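Local coordinates for putative NADH-depentdent flavin oxidoreductase (Cupriavidus metallidurans, PDB 5OCS), which probably works as an FMN-dependent ene-reductase of the Old Yellow Enzyme family, drawing reducing equivalents from a nicotinamide cofactor, at residues A102-W114 and R126-H138. Sequence-based numbering, arbitrary orientation.
Sequences AHAGRKASSEAPW and RGWQTFAPSAVPH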
# COMPACT_ATOMS: atom_id res chain seq x y z
N ALA D 102 -24.19 6.18 0.83
CA ALA D 102 -24.42 7.11 -0.26
C ALA D 102 -25.56 6.69 -1.17
O ALA D 102 -25.91 5.54 -1.28
CB ALA D 102 -23.15 7.25 -1.07
N HIS D 103 -26.13 7.69 -1.83
CA HIS D 103 -27.07 7.51 -2.91
C HIS D 103 -26.87 8.74 -3.83
O HIS D 103 -26.96 9.88 -3.37
CB HIS D 103 -28.49 7.51 -2.37
CG HIS D 103 -29.51 7.07 -3.36
ND1 HIS D 103 -29.73 7.72 -4.56
CD2 HIS D 103 -30.42 6.07 -3.31
CE1 HIS D 103 -30.70 7.12 -5.21
NE2 HIS D 103 -31.14 6.12 -4.47
N ALA D 104 -26.54 8.48 -5.09
CA ALA D 104 -26.15 9.53 -6.06
C ALA D 104 -27.32 10.37 -6.62
O ALA D 104 -27.11 11.42 -7.19
CB ALA D 104 -25.42 8.91 -7.24
N GLY D 105 -28.54 9.88 -6.46
CA GLY D 105 -29.72 10.63 -6.86
C GLY D 105 -29.64 10.81 -8.36
O GLY D 105 -29.33 9.87 -9.09
N ARG D 106 -29.90 12.03 -8.83
CA ARG D 106 -29.84 12.30 -10.26
C ARG D 106 -28.48 12.16 -10.89
O ARG D 106 -28.40 12.18 -12.10
CB ARG D 106 -30.41 13.68 -10.61
CG ARG D 106 -29.48 14.82 -10.24
CD ARG D 106 -30.26 16.12 -10.25
NE ARG D 106 -29.44 17.28 -9.93
CZ ARG D 106 -29.74 18.54 -10.28
NH1 ARG D 106 -30.83 18.80 -11.04
NH2 ARG D 106 -28.91 19.54 -9.91
N LYS D 107 -27.41 12.08 -10.09
CA LYS D 107 -26.07 11.91 -10.62
C LYS D 107 -25.66 10.44 -10.80
O LYS D 107 -24.52 10.14 -11.24
CB LYS D 107 -25.08 12.59 -9.69
CG LYS D 107 -25.14 14.11 -9.73
CD LYS D 107 -24.05 14.61 -8.78
CE LYS D 107 -23.61 15.99 -9.11
NZ LYS D 107 -22.35 16.33 -8.38
N ALA D 108 -26.58 9.53 -10.49
CA ALA D 108 -26.37 8.10 -10.69
C ALA D 108 -26.26 7.72 -12.16
O ALA D 108 -26.40 8.57 -13.06
CB ALA D 108 -27.48 7.32 -10.00
N SER D 109 -25.92 6.45 -12.41
CA SER D 109 -25.89 5.89 -13.74
C SER D 109 -24.92 6.67 -14.61
O SER D 109 -25.26 7.09 -15.74
CB SER D 109 -27.32 5.87 -14.34
OG SER D 109 -27.33 5.18 -15.56
N SER D 110 -23.72 6.93 -14.07
CA SER D 110 -22.67 7.67 -14.78
C SER D 110 -21.41 6.81 -14.96
O SER D 110 -21.24 5.76 -14.35
CB SER D 110 -22.31 8.93 -14.02
OG SER D 110 -23.44 9.78 -13.94
N GLU D 111 -20.53 7.28 -15.83
CA GLU D 111 -19.27 6.59 -16.13
C GLU D 111 -18.25 6.98 -15.08
O GLU D 111 -18.35 8.04 -14.46
CB GLU D 111 -18.74 7.00 -17.52
CG GLU D 111 -19.62 6.59 -18.69
CD GLU D 111 -19.59 5.09 -19.02
OE1 GLU D 111 -19.10 4.25 -18.24
OE2 GLU D 111 -20.13 4.71 -20.06
N ALA D 112 -17.27 6.10 -14.88
CA ALA D 112 -16.11 6.38 -14.06
C ALA D 112 -15.23 7.48 -14.68
O ALA D 112 -15.38 7.79 -15.88
CB ALA D 112 -15.33 5.09 -13.83
N PRO D 113 -14.35 8.13 -13.88
CA PRO D 113 -13.59 9.30 -14.41
C PRO D 113 -12.79 8.98 -15.66
O PRO D 113 -12.80 9.74 -16.62
CB PRO D 113 -12.66 9.67 -13.24
CG PRO D 113 -13.41 9.21 -12.01
CD PRO D 113 -14.15 7.96 -12.43
N TRP D 114 -12.09 7.85 -15.65
CA TRP D 114 -11.28 7.44 -16.82
C TRP D 114 -12.12 7.12 -18.06
O TRP D 114 -11.57 7.08 -19.17
CB TRP D 114 -10.33 6.27 -16.52
CG TRP D 114 -10.94 5.15 -15.71
CD1 TRP D 114 -11.63 4.06 -16.16
CD2 TRP D 114 -10.92 5.05 -14.29
NE1 TRP D 114 -12.05 3.30 -15.11
CE2 TRP D 114 -11.63 3.88 -13.94
CE3 TRP D 114 -10.40 5.86 -13.26
CZ2 TRP D 114 -11.79 3.48 -12.61
CZ3 TRP D 114 -10.57 5.47 -11.96
CH2 TRP D 114 -11.24 4.27 -11.64
N ARG D 126 -25.60 -1.05 -19.25
CA ARG D 126 -25.16 -0.65 -17.90
C ARG D 126 -25.92 0.52 -17.28
O ARG D 126 -25.76 0.74 -16.10
CB ARG D 126 -23.63 -0.37 -17.84
CG ARG D 126 -22.76 -1.56 -18.30
CD ARG D 126 -21.27 -1.18 -18.43
NE ARG D 126 -21.17 -0.12 -19.41
CZ ARG D 126 -20.74 1.13 -19.21
NH1 ARG D 126 -20.22 1.53 -18.06
NH2 ARG D 126 -20.81 1.99 -20.21
N GLY D 127 -26.77 1.22 -18.04
CA GLY D 127 -27.46 2.41 -17.57
C GLY D 127 -28.72 2.08 -16.80
O GLY D 127 -29.22 0.97 -16.86
N TRP D 128 -29.23 3.06 -16.06
CA TRP D 128 -30.49 2.89 -15.32
C TRP D 128 -31.20 4.17 -15.02
O TRP D 128 -30.62 5.25 -15.04
CB TRP D 128 -30.28 2.11 -14.03
CG TRP D 128 -29.43 2.79 -12.96
CD1 TRP D 128 -29.85 3.66 -12.01
CD2 TRP D 128 -28.02 2.64 -12.76
NE1 TRP D 128 -28.81 4.04 -11.21
CE2 TRP D 128 -27.67 3.42 -11.64
CE3 TRP D 128 -27.02 1.87 -13.37
CZ2 TRP D 128 -26.37 3.46 -11.15
CZ3 TRP D 128 -25.73 1.94 -12.89
CH2 TRP D 128 -25.42 2.70 -11.78
N GLN D 129 -32.51 4.06 -14.77
CA GLN D 129 -33.31 5.22 -14.39
C GLN D 129 -32.89 5.75 -13.00
O GLN D 129 -32.79 4.97 -12.04
CB GLN D 129 -34.80 4.90 -14.36
CG GLN D 129 -35.66 6.15 -14.10
CD GLN D 129 -35.50 7.18 -15.23
OE1 GLN D 129 -35.86 6.90 -16.37
NE2 GLN D 129 -34.89 8.36 -14.94
N THR D 130 -32.64 7.06 -12.92
CA THR D 130 -32.19 7.74 -11.70
C THR D 130 -33.39 8.40 -11.00
O THR D 130 -34.44 8.61 -11.62
CB THR D 130 -31.10 8.78 -12.02
OG1 THR D 130 -31.64 9.79 -12.90
CG2 THR D 130 -29.93 8.08 -12.69
N PHE D 131 -33.22 8.71 -9.73
CA PHE D 131 -34.25 9.26 -8.89
C PHE D 131 -33.73 10.50 -8.18
O PHE D 131 -32.52 10.61 -7.87
CB PHE D 131 -34.70 8.19 -7.86
CG PHE D 131 -35.30 6.99 -8.53
CD1 PHE D 131 -36.61 7.05 -9.01
CD2 PHE D 131 -34.54 5.87 -8.83
CE1 PHE D 131 -37.17 5.97 -9.70
CE2 PHE D 131 -35.08 4.79 -9.51
CZ PHE D 131 -36.40 4.83 -9.95
N ALA D 132 -34.65 11.41 -7.88
CA ALA D 132 -34.31 12.71 -7.33
C ALA D 132 -35.50 13.38 -6.68
O ALA D 132 -36.66 12.93 -6.86
CB ALA D 132 -33.76 13.62 -8.44
N PRO D 133 -35.25 14.48 -5.95
CA PRO D 133 -36.43 15.15 -5.41
C PRO D 133 -37.37 15.67 -6.51
O PRO D 133 -38.60 15.67 -6.33
CB PRO D 133 -35.86 16.29 -4.60
CG PRO D 133 -34.44 16.45 -5.04
CD PRO D 133 -34.01 15.03 -5.38
N SER D 134 -36.78 16.10 -7.63
CA SER D 134 -37.55 16.63 -8.77
C SER D 134 -36.95 16.19 -10.11
O SER D 134 -35.74 15.89 -10.21
CB SER D 134 -37.55 18.16 -8.74
OG SER D 134 -38.09 18.71 -7.51
N ALA D 135 -37.80 16.23 -11.17
CA ALA D 135 -37.48 15.75 -12.54
C ALA D 135 -36.64 16.78 -13.37
O ALA D 135 -37.04 17.23 -14.46
CB ALA D 135 -38.79 15.35 -13.26
N VAL D 136 -35.48 17.12 -12.84
CA VAL D 136 -34.63 18.17 -13.38
C VAL D 136 -33.25 17.55 -13.46
O VAL D 136 -32.74 17.07 -12.47
CB VAL D 136 -34.57 19.43 -12.49
CG1 VAL D 136 -33.89 20.58 -13.24
CG2 VAL D 136 -35.96 19.85 -12.04
N PRO D 137 -32.66 17.53 -14.65
CA PRO D 137 -31.32 16.94 -14.80
C PRO D 137 -30.24 17.84 -14.25
O PRO D 137 -30.45 19.05 -14.13
CB PRO D 137 -31.19 16.78 -16.31
CG PRO D 137 -32.00 17.93 -16.83
CD PRO D 137 -33.16 18.06 -15.92
N HIS D 138 -29.11 17.24 -13.87
CA HIS D 138 -27.98 17.99 -13.34
C HIS D 138 -27.46 19.00 -14.38
O HIS D 138 -27.07 20.11 -14.02
CB HIS D 138 -26.84 17.04 -12.94
CG HIS D 138 -25.59 17.73 -12.54
ND1 HIS D 138 -24.43 17.66 -13.28
CD2 HIS D 138 -25.32 18.52 -11.48
CE1 HIS D 138 -23.49 18.38 -12.70
NE2 HIS D 138 -24.01 18.92 -11.61
O HOH W 1 -30.72 7.49 -8.60
O HOH W 2 -30.65 12.45 -14.15
O HOH W 3 -27.81 21.74 -12.09
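Arg126 meets Glu111 end-on at one extremity of this contact: NH1 binds OE1 at 2.9 Å and NH2 binds OE2 at 2.8 Å, the latter nearly straight at 170° and on the syn lone pair. Carboxylate and guanidinium lie 24° from coplanar, a two-pronged salt bridge. It joins two runs of the long loop that follows the third strand (96-102) of the Old Yellow Enzyme TIM barrel, the second run carrying the short strand 131-132. At the other extremity Arg106 NH1 donates to Val136 O (2.9 Å); the oxygen lies in the guanidinium plane, while NH1 approaches from well above the carbonyl plane. His138 CA covers one guanidinium face, over its centre. The extended chain from CG to NE carries the guanidinium out to residues 136-138.

Between these ends, Ser109 OG accepts from Trp128 N at 2.9 Å; with chi1 at -173° the hydroxyl swings opposite the serine's own N, and it also bonds Ile120 O. The same serine lies on the indole, its CA 3.6 Å from the centroid of the Trp128 six-membered ring in a CH-pi contact, while the indole NE1 is held by Glu63 O. Ala108 CB packs against Thr130 CG2. One water joins the two backbones, from Gly105 O to Phe131 N; a second links Arg106 O to Thr130 OG1. Lys107, its side chain about 11 Å from that of FMN-binding Cys25, ties this loop contact to the surroundings of the flavin site: NZ bonds His181 O, Tyr183 makes a cation-pi contact, and CE passes over the His138 ring, 4.0 Å from the centroid.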